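Local coordinates for protein D-alanyl transferase DltD (PDB 6O93) that probably transfers D-alanine to lipoteichoic acid in the Gram-positive cell wall, through a domain related to the SGNH hydrolases, at residues A[29-34]-A[88-93]; A[77-82]-A[111-116]; A[84-89]-A[124-129]; A[144-149]-A[166-171]; A[155-160]-A[178-183]. All coordinates share one frame; numbering follows the deposited sequence.

Interaction 1. Residues A[29-34]-A[88-93]; sequences VIKNKA and HSMGDA
Helix 29-36 lies against the C-terminal end of helix 80-90, and the tight part of the meeting is a polar cluster built around K31. The first torsion of K31 puts CG in the crowded position between the backbone N and the carbonyl carbon (chi1 86°). The chain then runs extended until a bend at its last torsion brings NZ to S89, 2.9 Å from its OG, which is itself bonded to V86 O in its own helix. The same NZ gives a 2.9 Å bond to OD1 of N32, from above the carbonyl plane, and is also bonded to G27 O. N32 stretches its other branch across the interface, where ND2 makes a weak, bent bond to S89 O (3.1 Å). Its OD1 meets M90 CG at 3.5 Å, while M90 also touches L73 of strand 69-73.

The other side is looser and turns toward solvent. G91 leaves the helix with positive phi, so that the small A93 can set CB 3.5 Å from the carbonyl O of N32. The buried ammonium of K31 is thus gripped by neutral oxygens, near a helix end whose carbonyls would be expected to stabilise its positive charge.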
# COMPACT_ATOMS: atom_id res chain seq x y z
N VAL A 29 -9.63 -5.35 14.73
CA VAL A 29 -11.08 -5.27 14.85
C VAL A 29 -11.68 -4.47 13.70
O VAL A 29 -12.53 -4.95 12.95
CB VAL A 29 -11.48 -4.67 16.21
CG1 VAL A 29 -12.98 -4.46 16.28
CG2 VAL A 29 -11.01 -5.56 17.35
N ILE A 30 -11.23 -3.22 13.54
CA ILE A 30 -11.92 -2.31 12.63
C ILE A 30 -11.65 -2.69 11.18
O ILE A 30 -12.58 -2.84 10.38
CB ILE A 30 -11.51 -0.85 12.92
CG1 ILE A 30 -12.09 -0.41 14.27
CG2 ILE A 30 -11.98 0.07 11.80
CD1 ILE A 30 -11.56 0.92 14.77
N LYS A 31 -10.37 -2.85 10.81
CA LYS A 31 -10.06 -3.10 9.40
C LYS A 31 -10.60 -4.45 8.95
O LYS A 31 -11.09 -4.58 7.82
CB LYS A 31 -8.55 -3.00 9.17
CG LYS A 31 -7.77 -4.28 9.44
CD LYS A 31 -6.27 -4.03 9.36
CE LYS A 31 -5.48 -5.33 9.34
NZ LYS A 31 -5.77 -6.19 10.50
N ASN A 32 -10.52 -5.47 9.81
CA ASN A 32 -11.01 -6.79 9.43
C ASN A 32 -12.52 -6.78 9.25
O ASN A 32 -13.04 -7.40 8.31
CB ASN A 32 -10.61 -7.83 10.48
CG ASN A 32 -9.11 -8.04 10.54
OD1 ASN A 32 -8.34 -7.39 9.83
ND2 ASN A 32 -8.68 -8.96 11.40
N LYS A 33 -13.25 -6.10 10.13
CA LYS A 33 -14.70 -6.02 10.00
C LYS A 33 -15.09 -5.31 8.71
O LYS A 33 -16.01 -5.74 8.01
CB LYS A 33 -15.30 -5.31 11.21
CG LYS A 33 -16.82 -5.28 11.24
CD LYS A 33 -17.40 -6.68 11.40
CE LYS A 33 -18.91 -6.65 11.57
NZ LYS A 33 -19.48 -8.02 11.71
N ALA A 34 -14.38 -4.23 8.37
CA ALA A 34 -14.70 -3.48 7.16
C ALA A 34 -14.52 -4.35 5.92
O ALA A 34 -15.38 -4.36 5.02
CB ALA A 34 -13.83 -2.23 7.07
N HIS A 88 -2.25 -10.81 5.92
CA HIS A 88 -2.37 -12.08 6.65
C HIS A 88 -3.29 -11.94 7.85
O HIS A 88 -4.08 -12.85 8.15
CB HIS A 88 -0.99 -12.56 7.09
CG HIS A 88 -1.02 -13.85 7.85
ND1 HIS A 88 -0.92 -15.08 7.22
CD2 HIS A 88 -1.16 -14.11 9.17
CE1 HIS A 88 -0.98 -16.04 8.13
NE2 HIS A 88 -1.13 -15.48 9.32
N SER A 89 -3.22 -10.81 8.55
CA SER A 89 -4.02 -10.62 9.76
C SER A 89 -5.51 -10.51 9.46
O SER A 89 -6.32 -10.68 10.37
CB SER A 89 -3.56 -9.38 10.52
OG SER A 89 -3.86 -8.20 9.80
N MET A 90 -5.89 -10.24 8.21
CA MET A 90 -7.30 -10.18 7.87
C MET A 90 -7.93 -11.57 7.84
O MET A 90 -9.14 -11.71 8.04
CB MET A 90 -7.49 -9.49 6.52
CG MET A 90 -7.18 -8.01 6.55
SD MET A 90 -7.36 -7.22 4.94
CE MET A 90 -7.08 -5.51 5.39
N GLY A 91 -7.12 -12.61 7.60
CA GLY A 91 -7.65 -13.96 7.60
C GLY A 91 -8.75 -14.13 6.57
O GLY A 91 -8.67 -13.64 5.44
N ASP A 92 -9.81 -14.83 6.98
CA ASP A 92 -10.93 -15.09 6.08
C ASP A 92 -11.73 -13.83 5.75
O ASP A 92 -12.59 -13.88 4.87
CB ASP A 92 -11.86 -16.14 6.69
CG ASP A 92 -11.20 -17.50 6.79
OD1 ASP A 92 -10.38 -17.84 5.91
OD2 ASP A 92 -11.50 -18.24 7.75
N ALA A 93 -11.46 -12.71 6.43
CA ALA A 93 -12.17 -11.47 6.12
C ALA A 93 -11.94 -11.05 4.67
O ALA A 93 -12.86 -10.54 4.01
CB ALA A 93 -11.74 -10.36 7.08

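Interaction 2. Residues A[77-82]-A[111-116]. With PO4 (phosphate ion), chain E; PO4 (phosphate ion), chain F.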
# COMPACT_ATOMS: atom_id res chain seq x y z
N GLY A 77 6.00 5.14 4.67
CA GLY A 77 6.81 4.15 5.34
C GLY A 77 6.23 2.75 5.40
O GLY A 77 6.89 1.85 5.95
N THR A 78 5.03 2.52 4.85
CA THR A 78 4.42 1.19 4.85
C THR A 78 4.66 0.56 3.48
O THR A 78 4.02 0.91 2.49
CB THR A 78 2.92 1.28 5.16
OG1 THR A 78 2.26 2.11 4.19
CG2 THR A 78 2.69 1.85 6.55
N GLN A 79 5.60 -0.40 3.44
CA GLN A 79 5.95 -1.09 2.21
C GLN A 79 5.43 -2.53 2.26
O GLN A 79 4.57 -2.87 3.09
CB GLN A 79 7.46 -0.99 1.99
CG GLN A 79 7.97 0.45 1.94
CD GLN A 79 9.38 0.58 1.39
OE1 GLN A 79 10.00 -0.41 0.97
NE2 GLN A 79 9.90 1.80 1.39
N SER A 80 5.96 -3.39 1.38
CA SER A 80 5.33 -4.68 1.13
C SER A 80 5.37 -5.58 2.36
O SER A 80 4.41 -6.30 2.64
CB SER A 80 6.01 -5.38 -0.05
OG SER A 80 5.71 -4.71 -1.26
N LEU A 81 6.47 -5.55 3.11
CA LEU A 81 6.59 -6.44 4.26
C LEU A 81 5.54 -6.11 5.31
O LEU A 81 4.87 -7.01 5.84
CB LEU A 81 8.00 -6.35 4.86
CG LEU A 81 8.36 -7.39 5.91
CD1 LEU A 81 8.28 -8.80 5.34
CD2 LEU A 81 9.74 -7.13 6.47
N THR A 82 5.38 -4.83 5.63
CA THR A 82 4.31 -4.40 6.52
C THR A 82 2.95 -4.84 6.00
O THR A 82 2.12 -5.38 6.74
CB THR A 82 4.34 -2.88 6.70
OG1 THR A 82 5.54 -2.50 7.37
CG2 THR A 82 3.13 -2.40 7.49
N LYS A 111 18.70 -1.11 -0.33
CA LYS A 111 18.67 -1.78 0.96
C LYS A 111 17.26 -2.12 1.43
O LYS A 111 17.10 -2.66 2.53
CB LYS A 111 19.37 -0.91 2.01
CG LYS A 111 20.86 -0.76 1.78
CD LYS A 111 21.48 0.29 2.69
CE LYS A 111 21.18 1.71 2.22
NZ LYS A 111 21.64 2.73 3.19
N GLY A 112 16.24 -1.83 0.62
CA GLY A 112 14.88 -2.18 0.99
C GLY A 112 14.28 -1.19 1.97
O GLY A 112 14.76 -0.06 2.15
N VAL A 113 13.21 -1.63 2.61
CA VAL A 113 12.49 -0.74 3.53
C VAL A 113 13.41 -0.35 4.68
O VAL A 113 14.05 -1.23 5.29
CB VAL A 113 11.21 -1.42 4.05
CG1 VAL A 113 11.53 -2.68 4.84
CG2 VAL A 113 10.40 -0.44 4.90
N PRO A 114 13.53 0.93 5.02
CA PRO A 114 14.41 1.32 6.13
C PRO A 114 13.95 0.72 7.46
O PRO A 114 12.77 0.43 7.66
CB PRO A 114 14.32 2.85 6.15
CG PRO A 114 13.89 3.22 4.76
CD PRO A 114 13.00 2.11 4.30
N ASN A 115 14.91 0.56 8.38
CA ASN A 115 14.60 0.01 9.70
C ASN A 115 13.49 0.81 10.38
O ASN A 115 12.53 0.23 10.90
CB ASN A 115 15.85 -0.00 10.58
CG ASN A 115 16.85 -1.06 10.16
OD1 ASN A 115 16.51 -2.02 9.47
ND2 ASN A 115 18.10 -0.90 10.59
N ASP A 116 13.61 2.14 10.38
CA ASP A 116 12.66 2.97 11.11
C ASP A 116 11.29 2.99 10.45
O ASP A 116 10.28 3.21 11.12
CB ASP A 116 13.20 4.40 11.24
CG ASP A 116 14.50 4.47 12.02
OD1 ASP A 116 14.79 3.51 12.77
OD2 ASP A 116 15.22 5.48 11.88
P PO4 E . 18.43 3.10 12.47
O1 PO4 E . 18.03 1.66 12.69
O2 PO4 E . 18.30 3.45 11.00
O3 PO4 E . 19.86 3.29 12.91
O4 PO4 E . 17.52 4.00 13.27
P PO4 F . 6.42 6.24 0.84
O1 PO4 F . 6.52 4.99 1.68
O2 PO4 F . 6.98 5.97 -0.53
O3 PO4 F . 7.21 7.36 1.49
O4 PO4 F . 4.98 6.67 0.72
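Two loops approach here just as each turns into a helix: Q79 occupies the N-cap position of helix 80-90 and P114 that of helix 115-121, and the CA atoms of Q79 and V113 come within 6.7 Å. Glycine suits two of the bends. G77 has phi near 98°, where a side chain would strike the preceding carbonyl O, and G112 also has positive phi.

Q79 and V113 carry the packing, sliding past each other in opposite directions. The Q79 chain is extended beyond CG, so its methylene CG and amide carbon CD lie along the valine, 3.9 Å and 3.8 Å from V113 CG2. G77 N donates a nearly straight bond (165°) at 3.0 Å to O1 of a phosphate, probably from the crystallisation liquor, which is also bonded to S47 OG. S47, H349 and D346 have the geometry of a possible Ser-His-Asp triad, and the G77 N-H at the phosphate is consistent with part of an oxyanion hole, as in SGNH hydrolases.

Around the contact, L81 packs on F118 of helix 115-121 and L144 of helix 139-148, S80 OG bonds E272 of helix 272-285, and helix 80-90 follows strand 69-73 of the parallel sheet.

Interaction 3. Residues A[84-89]-A[124-129]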
# COMPACT_ATOMS: atom_id res chain seq x y z
N ALA A 84 2.18 -7.24 3.89
CA ALA A 84 1.99 -8.68 3.89
C ALA A 84 1.40 -9.15 5.22
O ALA A 84 0.56 -10.05 5.25
CB ALA A 84 3.32 -9.39 3.61
N MET A 85 1.84 -8.55 6.33
CA MET A 85 1.30 -8.92 7.63
C MET A 85 -0.10 -8.34 7.84
O MET A 85 -0.93 -8.96 8.50
CB MET A 85 2.24 -8.46 8.74
CG MET A 85 1.90 -9.00 10.12
SD MET A 85 2.00 -10.81 10.22
CE MET A 85 3.75 -11.07 9.93
N VAL A 86 -0.36 -7.15 7.30
CA VAL A 86 -1.71 -6.59 7.32
C VAL A 86 -2.67 -7.53 6.61
O VAL A 86 -3.77 -7.82 7.10
CB VAL A 86 -1.72 -5.19 6.68
CG1 VAL A 86 -3.15 -4.69 6.50
CG2 VAL A 86 -0.91 -4.21 7.53
N ILE A 87 -2.27 -8.02 5.43
CA ILE A 87 -3.13 -8.92 4.66
C ILE A 87 -3.34 -10.22 5.43
O ILE A 87 -4.47 -10.70 5.57
CB ILE A 87 -2.51 -9.18 3.28
CG1 ILE A 87 -2.50 -7.89 2.45
CG2 ILE A 87 -3.28 -10.28 2.55
CD1 ILE A 87 -1.58 -7.94 1.25
N HIS A 88 -2.25 -10.81 5.92
CA HIS A 88 -2.37 -12.08 6.65
C HIS A 88 -3.29 -11.94 7.85
O HIS A 88 -4.08 -12.85 8.15
CB HIS A 88 -0.99 -12.56 7.09
CG HIS A 88 -1.02 -13.85 7.85
ND1 HIS A 88 -0.92 -15.08 7.22
CD2 HIS A 88 -1.16 -14.11 9.17
CE1 HIS A 88 -0.98 -16.04 8.13
NE2 HIS A 88 -1.13 -15.48 9.32
N SER A 89 -3.22 -10.81 8.55
CA SER A 89 -4.02 -10.62 9.76
C SER A 89 -5.51 -10.51 9.46
O SER A 89 -6.32 -10.68 10.37
CB SER A 89 -3.56 -9.38 10.52
OG SER A 89 -3.86 -8.20 9.80
N GLN A 124 2.82 -5.75 16.69
CA GLN A 124 3.05 -6.93 17.52
C GLN A 124 1.82 -7.82 17.57
O GLN A 124 1.93 -9.05 17.58
CB GLN A 124 3.46 -6.50 18.93
CG GLN A 124 3.96 -7.65 19.79
CD GLN A 124 4.43 -7.20 21.16
OE1 GLN A 124 3.63 -6.82 22.01
NE2 GLN A 124 5.74 -7.22 21.37
N LEU A 125 0.63 -7.21 17.59
CA LEU A 125 -0.62 -7.96 17.52
C LEU A 125 -0.61 -8.92 16.33
O LEU A 125 -0.76 -10.13 16.48
CB LEU A 125 -1.80 -7.00 17.43
CG LEU A 125 -3.17 -7.62 17.13
CD1 LEU A 125 -3.60 -8.54 18.27
CD2 LEU A 125 -4.22 -6.53 16.90
N GLN A 126 -0.45 -8.37 15.12
CA GLN A 126 -0.54 -9.19 13.91
C GLN A 126 0.60 -10.20 13.83
O GLN A 126 0.39 -11.34 13.40
CB GLN A 126 -0.56 -8.28 12.68
CG GLN A 126 -1.73 -7.31 12.66
CD GLN A 126 -1.62 -6.26 11.57
OE1 GLN A 126 -0.66 -6.24 10.80
NE2 GLN A 126 -2.60 -5.37 11.50
N THR A 127 1.80 -9.81 14.25
CA THR A 127 2.93 -10.72 14.22
C THR A 127 2.74 -11.87 15.20
O THR A 127 2.96 -13.04 14.86
CB THR A 127 4.23 -9.97 14.51
OG1 THR A 127 4.38 -8.90 13.57
CG2 THR A 127 5.43 -10.89 14.42
N TYR A 128 2.33 -11.56 16.43
CA TYR A 128 2.08 -12.61 17.42
C TYR A 128 0.91 -13.50 17.00
O TYR A 128 0.96 -14.72 17.18
CB TYR A 128 1.80 -11.99 18.79
CG TYR A 128 3.04 -11.61 19.58
CD1 TYR A 128 4.28 -11.46 18.97
CD2 TYR A 128 2.96 -11.41 20.96
CE1 TYR A 128 5.40 -11.12 19.71
CE2 TYR A 128 4.07 -11.07 21.70
CZ TYR A 128 5.29 -10.93 21.07
OH TYR A 128 6.40 -10.59 21.82
N GLN A 129 -0.15 -12.89 16.47
CA GLN A 129 -1.28 -13.68 15.98
C GLN A 129 -0.84 -14.66 14.90
O GLN A 129 -1.26 -15.83 14.90
CB GLN A 129 -2.37 -12.75 15.45
CG GLN A 129 -3.61 -13.47 14.93
CD GLN A 129 -4.51 -12.56 14.12
OE1 GLN A 129 -4.03 -11.74 13.33
NE2 GLN A 129 -5.82 -12.70 14.30
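Q126 is the arm that joins helix 80-90 to helix 124-132, whose short segments cross at 64° with axes 9.4 Å apart. Its CG lies anti to its own carbonyl carbon and the chain runs on extended, so the methylenes lie along the first helix while the amide reaches over its backbone. CG packs 3.5 Å from S89 CB, and the small serine lets the helices draw close at this point. M85, one turn earlier, slides past in the opposite direction, its CG 3.6 Å from Q126 CB. A bend at chi2 (63°) curls the M85 sulfur back, leaving SD 3.6 Å from the carbonyl O of Q126. V86 lies beside the glutamine, pointing the same way. Q129 adds a lighter touch, with OE1 3.7 Å from S89 CB.

The next shell holds these groups in place. Q126 NE2 donates to the carbonyl oxygens of L25 and G27, which fixes the rotation of the amide, and S89 OG turns back on its own helix to bond the carbonyl O of V86 at 2.7 Å. Q129 OE1 accepts from N28 ND2, and T127 OG1 is bonded to S123 O. Farther out, H88 meets W130 edge-to-face.

Glutamine suits its place because its methylenes can pack like a hydrocarbon while its amide serves carbonyls at the end of helix 22-26 and in the loop that follows it. Thus the helices meet through methylenes, a thioether and polar atoms whose bonds lie mostly outside the pair, in residues 25-28 and K31, or close by in their own chain segment.

Interaction 4. Residues A[144-149]-A[166-171]; sequences LAQRLT and NLQAGQ
Q168 lays its side chain across the backbone of Q146, joining two helices of an SGNH-hydrolase-like alpha/beta domain, in the largely helical region inserted in the chain between the adjacent parallel strands 98-102 and 289-294. CG stands anti to the carbonyl carbon and the chain is extended beyond it, so the amide arrives over the end of the helix carrying Q146, with CD 3.7 Å from Q146 CA. The two glutamines cross obliquely, and their amide planes stand 56° apart. Q146 bends at its second torsion and leads its tip away, where OE1 bonds K150 NZ; the amide of Q168 turns back to its own helix and gives NE2 to the carbonyl O of L164.

Beneath these partly exposed glutamines the contact is apolar. A145 is small enough to let the helices approach, and its CB meets L167 CB at 3.8 Å and L167 CD2 at 4.0 Å. L167 also packs on W130 and L131 of helix 124-132.

Helix 158-168 stops in a Schellman motif. G170 takes positive phi, a conformation that would press a side chain into the preceding carbonyl O; G170 N bonds back to L167 O and Q171 N to N166 O, both at 2.9 Å. In the opposing segment T149 meets Q168 tip to tip: its CG2 methyl lies 3.7 Å from Q168 NE2, while OG1 bonds the carbonyl O of Q146 at 2.7 Å.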
# COMPACT_ATOMS: atom_id res chain seq x y z
N LEU A 144 9.25 -14.63 5.72
CA LEU A 144 8.88 -13.61 6.69
C LEU A 144 9.77 -13.67 7.92
O LEU A 144 10.26 -12.64 8.40
CB LEU A 144 7.41 -13.78 7.09
CG LEU A 144 6.36 -13.31 6.09
CD1 LEU A 144 4.98 -13.71 6.57
CD2 LEU A 144 6.44 -11.80 5.89
N ALA A 145 10.00 -14.88 8.44
CA ALA A 145 10.86 -15.04 9.61
C ALA A 145 12.26 -14.49 9.34
O ALA A 145 12.82 -13.75 10.16
CB ALA A 145 10.93 -16.51 10.01
N GLN A 146 12.84 -14.84 8.19
CA GLN A 146 14.18 -14.38 7.86
C GLN A 146 14.24 -12.85 7.82
O GLN A 146 15.16 -12.25 8.39
CB GLN A 146 14.61 -14.97 6.52
CG GLN A 146 16.00 -14.52 6.04
CD GLN A 146 15.95 -13.26 5.18
OE1 GLN A 146 16.56 -12.25 5.52
NE2 GLN A 146 15.24 -13.33 4.06
N ARG A 147 13.27 -12.22 7.16
CA ARG A 147 13.30 -10.76 7.04
C ARG A 147 13.09 -10.09 8.38
O ARG A 147 13.78 -9.11 8.70
CB ARG A 147 12.23 -10.30 6.04
CG ARG A 147 12.48 -10.74 4.61
CD ARG A 147 13.60 -9.94 3.94
NE ARG A 147 13.23 -8.53 3.76
CZ ARG A 147 13.94 -7.49 4.18
NH1 ARG A 147 15.10 -7.65 4.81
NH2 ARG A 147 13.49 -6.26 3.96
N LEU A 148 12.16 -10.59 9.19
CA LEU A 148 11.84 -9.92 10.45
C LEU A 148 13.05 -9.88 11.38
O LEU A 148 13.24 -8.90 12.11
CB LEU A 148 10.66 -10.62 11.13
CG LEU A 148 9.30 -10.47 10.47
CD1 LEU A 148 8.24 -11.20 11.29
CD2 LEU A 148 8.92 -9.02 10.28
N THR A 149 13.87 -10.93 11.38
CA THR A 149 15.05 -10.95 12.23
C THR A 149 16.07 -9.89 11.84
O THR A 149 17.04 -9.68 12.59
CB THR A 149 15.74 -12.32 12.20
OG1 THR A 149 16.18 -12.61 10.87
CG2 THR A 149 14.79 -13.41 12.68
N ASN A 166 13.58 -20.94 14.74
CA ASN A 166 13.06 -22.28 14.48
C ASN A 166 12.32 -22.33 13.15
O ASN A 166 12.44 -23.31 12.40
CB ASN A 166 12.14 -22.71 15.62
CG ASN A 166 12.86 -22.83 16.95
OD1 ASN A 166 14.09 -22.95 16.99
ND2 ASN A 166 12.11 -22.78 18.04
N LEU A 167 11.55 -21.28 12.83
CA LEU A 167 10.86 -21.24 11.54
C LEU A 167 11.85 -21.37 10.39
O LEU A 167 11.63 -22.15 9.45
CB LEU A 167 10.06 -19.95 11.41
CG LEU A 167 8.56 -20.04 11.73
CD1 LEU A 167 8.33 -20.35 13.20
CD2 LEU A 167 7.87 -18.75 11.32
N GLN A 168 12.94 -20.60 10.44
CA GLN A 168 13.94 -20.68 9.38
C GLN A 168 14.55 -22.08 9.30
O GLN A 168 14.95 -22.52 8.22
CB GLN A 168 15.03 -19.64 9.61
CG GLN A 168 14.54 -18.20 9.49
CD GLN A 168 15.61 -17.19 9.85
OE1 GLN A 168 16.47 -16.85 9.04
NE2 GLN A 168 15.56 -16.71 11.09
N ALA A 169 14.63 -22.78 10.43
CA ALA A 169 15.14 -24.14 10.44
C ALA A 169 14.10 -25.17 10.02
O ALA A 169 14.40 -26.37 10.03
CB ALA A 169 15.67 -24.49 11.83
N GLY A 170 12.90 -24.74 9.64
CA GLY A 170 11.86 -25.65 9.20
C GLY A 170 11.00 -26.22 10.30
O GLY A 170 10.37 -27.26 10.10
N GLN A 171 10.96 -25.57 11.46
CA GLN A 171 10.21 -26.06 12.62
C GLN A 171 9.12 -25.07 12.99
O GLN A 171 9.31 -23.85 12.89
CB GLN A 171 11.14 -26.28 13.82
CG GLN A 171 12.21 -27.33 13.58
CD GLN A 171 11.64 -28.72 13.37
OE1 GLN A 171 10.60 -29.07 13.94
NE2 GLN A 171 12.30 -29.52 12.54

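Interaction 5. Residues A[155-160]-A[178-183]; sequences QKDKVL and RDYFIM
V159 is the bump of this contact, and the two rings carried by Y180 and F181 on helix 175-195 form the hollow that takes it. Its beta-branched shape suits the role: CB rides over one face of the Y180 ring, 4.2 Å from the centroid and 22° off the normal, in a CH-pi contact. CG1, anti to the backbone N, drops closer still and meets Y180 CD2 at 3.4 Å. The same methyl turns toward the second ring, lying 4.5 Å from F181 CZ. L160 fills the deeper side, its CD1 4.3 Å from F181 CZ. The rings also brace each other, since F181 CE1 sits at the edge of the Y180 ring.

The shape of the first segment is set by D157, the N-cap of helix 158-168, whose OD1 accepts from L160 N at 3.1 Å and so fixes the start of the turn that presents V159. Its other oxygen, OD2, bonds Y128 OH, and the Y128 ring in turn meets F181. A glycerol, probably from the crystallisation liquor, takes a bond from V159 N.

An Asp N-cap and a CH-pi contact thus seat the start of helix 158-168 on helix 175-195, within the helical insertion between strands 98-102 and 289-294.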
# COMPACT_ATOMS: atom_id res chain seq x y z
N GLN A 155 14.48 -7.56 16.85
CA GLN A 155 15.65 -8.16 17.48
C GLN A 155 15.62 -7.98 19.00
O GLN A 155 16.23 -8.78 19.72
CB GLN A 155 16.93 -7.55 16.91
CG GLN A 155 17.18 -7.92 15.45
CD GLN A 155 18.29 -7.11 14.83
OE1 GLN A 155 18.84 -6.20 15.46
NE2 GLN A 155 18.64 -7.42 13.59
N LYS A 156 14.94 -6.96 19.50
CA LYS A 156 14.85 -6.76 20.94
C LYS A 156 13.82 -7.67 21.59
O LYS A 156 13.69 -7.66 22.82
CB LYS A 156 14.52 -5.29 21.24
CG LYS A 156 13.15 -4.85 20.74
CD LYS A 156 12.94 -3.37 20.96
CE LYS A 156 11.50 -2.97 20.64
NZ LYS A 156 11.28 -1.51 20.79
N ASP A 157 13.09 -8.45 20.80
CA ASP A 157 12.09 -9.40 21.30
C ASP A 157 12.72 -10.78 21.25
O ASP A 157 12.75 -11.43 20.20
CB ASP A 157 10.82 -9.31 20.46
CG ASP A 157 9.68 -10.13 21.03
OD1 ASP A 157 9.94 -11.11 21.75
OD2 ASP A 157 8.51 -9.80 20.73
N LYS A 158 13.24 -11.24 22.39
CA LYS A 158 14.05 -12.45 22.41
C LYS A 158 13.23 -13.70 22.11
O LYS A 158 13.65 -14.55 21.32
CB LYS A 158 14.75 -12.58 23.77
CG LYS A 158 15.67 -11.41 24.11
CD LYS A 158 16.76 -11.22 23.07
CE LYS A 158 17.73 -10.12 23.47
NZ LYS A 158 18.87 -10.00 22.52
N VAL A 159 12.06 -13.83 22.74
CA VAL A 159 11.21 -14.99 22.46
C VAL A 159 10.82 -15.02 20.99
O VAL A 159 10.84 -16.08 20.35
CB VAL A 159 9.97 -14.98 23.38
CG1 VAL A 159 9.02 -16.11 22.99
CG2 VAL A 159 10.39 -15.12 24.83
N LEU A 160 10.47 -13.86 20.44
CA LEU A 160 10.17 -13.78 19.01
C LEU A 160 11.37 -14.21 18.18
O LEU A 160 11.24 -15.03 17.26
CB LEU A 160 9.74 -12.35 18.66
CG LEU A 160 9.37 -12.09 17.19
CD1 LEU A 160 8.32 -13.07 16.72
CD2 LEU A 160 8.88 -10.67 17.03
N ARG A 178 4.43 -20.65 21.42
CA ARG A 178 3.04 -20.36 21.10
C ARG A 178 2.28 -19.90 22.34
O ARG A 178 1.52 -18.93 22.28
CB ARG A 178 2.37 -21.60 20.50
CG ARG A 178 0.90 -21.41 20.17
CD ARG A 178 0.32 -22.61 19.44
NE ARG A 178 -1.09 -22.42 19.11
CZ ARG A 178 -2.10 -22.71 19.93
NH1 ARG A 178 -3.35 -22.49 19.53
NH2 ARG A 178 -1.88 -23.22 21.13
N ASP A 179 2.47 -20.59 23.47
CA ASP A 179 1.81 -20.17 24.71
C ASP A 179 2.16 -18.73 25.06
O ASP A 179 1.30 -17.97 25.51
CB ASP A 179 2.20 -21.11 25.85
CG ASP A 179 1.68 -22.52 25.67
OD1 ASP A 179 0.82 -22.74 24.78
OD2 ASP A 179 2.13 -23.42 26.41
N TYR A 180 3.43 -18.35 24.87
CA TYR A 180 3.85 -16.99 25.18
C TYR A 180 3.09 -15.97 24.33
O TYR A 180 2.57 -14.97 24.85
CB TYR A 180 5.35 -16.84 24.96
CG TYR A 180 5.84 -15.42 25.04
CD1 TYR A 180 6.10 -14.82 26.26
CD2 TYR A 180 6.03 -14.67 23.89
CE1 TYR A 180 6.54 -13.51 26.34
CE2 TYR A 180 6.47 -13.36 23.95
CZ TYR A 180 6.73 -12.79 25.18
OH TYR A 180 7.17 -11.48 25.25
N PHE A 181 3.01 -16.21 23.02
CA PHE A 181 2.27 -15.30 22.15
C PHE A 181 0.81 -15.22 22.56
O PHE A 181 0.21 -14.14 22.56
CB PHE A 181 2.40 -15.73 20.69
CG PHE A 181 3.83 -15.78 20.21
CD1 PHE A 181 4.68 -14.71 20.41
CD2 PHE A 181 4.31 -16.91 19.57
CE1 PHE A 181 5.99 -14.75 19.97
CE2 PHE A 181 5.63 -16.96 19.13
CZ PHE A 181 6.46 -15.88 19.33
N ILE A 182 0.22 -16.36 22.94
CA ILE A 182 -1.19 -16.38 23.34
C ILE A 182 -1.40 -15.55 24.59
O ILE A 182 -2.38 -14.81 24.71
CB ILE A 182 -1.67 -17.83 23.52
CG1 ILE A 182 -1.72 -18.53 22.16
CG2 ILE A 182 -3.03 -17.87 24.21
CD1 ILE A 182 -1.97 -20.02 22.24
N MET A 183 -0.47 -15.65 25.55
CA MET A 183 -0.55 -14.83 26.76
C MET A 183 -0.55 -13.34 26.41
O MET A 183 -1.36 -12.57 26.94
CB MET A 183 0.61 -15.14 27.69
CG MET A 183 0.54 -16.48 28.37
SD MET A 183 1.88 -16.67 29.56
CE MET A 183 1.70 -18.40 29.98

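How the interactions relate
Helix 80-90 is shared by interactions 1, 2 and 3, all buried, and it meets a different neighbour in each: a buried lysine cluster, the loop leading into helix 115-121 near a possible catalytic triad, and a crossing helix. Interactions 1 and 3 share S89 and touch where K31 packs against V86 and Q126. Interactions 4 and 5 are only partly buried, lie farther from the chain centre and hold opposite ends of helix 158-168; T149 O and Q155 NE2 link them. Polar grips dominate interaction 1. Interaction 2 packs glutamine on valine, 3 and 4 lay glutamine chains across the partner, and 5 is aliphatic and aromatic; none of 2 to 5 has a hydrogen bond between its segments.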